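Side-chain contact in delta toxin (Clostridium perfringens, PDB 2YGT), which probably forms haemolytic pores in cell membranes as a zinc-binding beta-pore-forming toxin: residues N210-D214 against Y215-S219. Residues are numbered along the deposited sequence; the frame is centred on the assembly and turned at random.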
loop_
_atom_site.group_PDB
_atom_site.type_symbol
_atom_site.label_atom_id
_atom_site.label_comp_id
_atom_site.label_asym_id
_atom_site.label_seq_id
_atom_site.Cartn_x
_atom_site.Cartn_y
_atom_site.Cartn_z
ATOM N N ASN A 210 15.929 -4.168 26.071
ATOM C CA ASN A 210 17.020 -3.613 25.282
ATOM C C ASN A 210 16.741 -3.465 23.781
ATOM O O ASN A 210 17.671 -3.362 22.976
ATOM C CB ASN A 210 18.291 -4.429 25.503
ATOM C CG ASN A 210 19.527 -3.710 25.026
ATOM O OD1 ASN A 210 19.679 -2.507 25.235
ATOM N ND2 ASN A 210 20.421 -4.443 24.378
ATOM N N PHE A 211 15.469 -3.451 23.401
ATOM C CA PHE A 211 15.115 -3.169 22.015
ATOM C C PHE A 211 14.870 -1.675 21.818
ATOM O O PHE A 211 14.411 -0.987 22.730
ATOM C CB PHE A 211 13.891 -3.976 21.580
ATOM C CG PHE A 211 14.133 -5.459 21.520
ATOM C CD1 PHE A 211 15.092 -5.985 20.670
ATOM C CD2 PHE A 211 13.393 -6.327 22.305
ATOM C CE1 PHE A 211 15.316 -7.349 20.610
ATOM C CE2 PHE A 211 13.610 -7.693 22.248
ATOM C CZ PHE A 211 14.573 -8.203 21.399
ATOM N N THR A 212 15.200 -1.177 20.632
ATOM C CA THR A 212 14.978 0.225 20.297
ATOM C C THR A 212 13.624 0.697 20.811
ATOM O O THR A 212 12.592 0.126 20.462
ATOM C CB THR A 212 15.043 0.454 18.779
ATOM O OG1 THR A 212 16.350 0.116 18.301
ATOM C CG2 THR A 212 14.740 1.908 18.443
ATOM N N PRO A 213 13.629 1.743 21.651
ATOM C CA PRO A 213 12.401 2.300 22.229
ATOM C C PRO A 213 11.393 2.650 21.143
ATOM O O PRO A 213 11.786 2.977 20.023
ATOM C CB PRO A 213 12.896 3.571 22.927
ATOM C CG PRO A 213 14.254 3.841 22.313
ATOM C CD PRO A 213 14.812 2.478 22.120
ATOM N N ASP A 214 10.109 2.587 21.471
ATOM C CA ASP A 214 9.065 2.816 20.476
ATOM C C ASP A 214 9.180 4.161 19.764
ATOM O O ASP A 214 8.918 4.253 18.565
ATOM C CB ASP A 214 7.672 2.647 21.089
ATOM C CG ASP A 214 7.246 1.196 21.172
ATOM O OD1 ASP A 214 8.132 0.319 21.132
ATOM O OD2 ASP A 214 6.030 0.932 21.266
ATOM N N TYR A 215 9.578 5.202 20.491
ATOM C CA TYR A 215 9.662 6.531 19.893
ATOM C C TYR A 215 10.769 6.639 18.842
ATOM O O TYR A 215 10.841 7.622 18.108
ATOM C CB TYR A 215 9.786 7.628 20.963
ATOM C CG TYR A 215 11.132 7.731 21.655
ATOM C CD1 TYR A 215 11.440 6.929 22.747
ATOM C CD2 TYR A 215 12.085 8.652 21.231
ATOM C CE1 TYR A 215 12.664 7.029 23.387
ATOM C CE2 TYR A 215 13.310 8.761 21.866
ATOM C CZ TYR A 215 13.595 7.945 22.942
ATOM O OH TYR A 215 14.813 8.048 23.576
ATOM N N GLN A 216 11.615 5.617 18.760
ATOM C CA GLN A 216 12.698 5.603 17.778
ATOM C C GLN A 216 12.541 4.493 16.742
ATOM O O GLN A 216 13.482 4.173 16.019
ATOM C CB GLN A 216 14.059 5.489 18.470
ATOM C CG GLN A 216 14.249 6.456 19.625
ATOM C CD GLN A 216 15.708 6.660 19.987
ATOM O OE1 GLN A 216 16.158 6.244 21.054
ATOM N NE2 GLN A 216 16.456 7.298 19.095
ATOM N N LEU A 217 11.351 3.909 16.674
ATOM C CA LEU A 217 11.051 2.896 15.672
ATOM C C LEU A 217 10.020 3.426 14.688
ATOM O O LEU A 217 9.168 4.236 15.050
ATOM C CB LEU A 217 10.516 1.622 16.333
ATOM C CG LEU A 217 11.503 0.666 17.013
ATOM C CD1 LEU A 217 10.767 -0.276 17.952
ATOM C CD2 LEU A 217 12.294 -0.119 15.979
ATOM N N SER A 218 10.097 2.974 13.441
ATOM C CA SER A 218 9.075 3.307 12.459
ATOM C C SER A 218 7.699 2.941 13.004
ATOM O O SER A 218 7.561 1.973 13.752
ATOM C CB SER A 218 9.323 2.553 11.155
ATOM O OG SER A 218 8.209 2.669 10.288
ATOM N N SER A 219 6.685 3.713 12.631
ATOM C CA SER A 219 5.318 3.395 13.024
ATOM C C SER A 219 4.843 2.113 12.337
ATOM O O SER A 219 3.871 1.485 12.766
ATOM C CB SER A 219 4.374 4.555 12.706
ATOM O OG SER A 219 4.521 4.976 11.365
HETATM O O HOH W 1 6.854 4.125 16.330
#
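Pro213 and Tyr215 meet where the chain curls on itself: the proline CB sits 3.5 Å from CE1 of the tyrosine, and the phenol lies obliquely against the pyrrolidine ring. What folds the ring back over the turn is the tyrosine's first torsion (chi1 74°), which lodges CG between its own backbone N and carbonyl carbon. Against one face of the same ring lies Gln216, with CG 3.3 Å from the ring plane but displaced toward the rim. The glutamine chain, extended beyond CG, then crosses the proline at a slant and brings OE1 to 3.3 Å from Pro213 CG. Tyrosine, proline and glutamine thus form one small surface cluster.

A second group forms round Thr212, which places CG2 anti to its backbone N, against CB of Gln216 at 3.6 Å, the two side chains crossing at about a right angle. That methyl also meets Leu217, whose two methyls both come against the threonine, CD2 near CB and CG2, CD1 near the carbonyl O. Leu217 reaches on to Phe198 and Thr222.

The backbone is tied twice, Gln216 N to Pro213 O (2.9 Å) and Leu217 N to Asp214 O (3.1 Å). A water donates to Asp214 O and Leu217 O, and Asp214 OD1 makes a salt bridge with Arg75. The two successive backbone bonds, each from i+3 to i, make a short 3-10 turn at Asp214 and Tyr215, in the surface loop leading to helix 219-222, whose N-cap is Ser218.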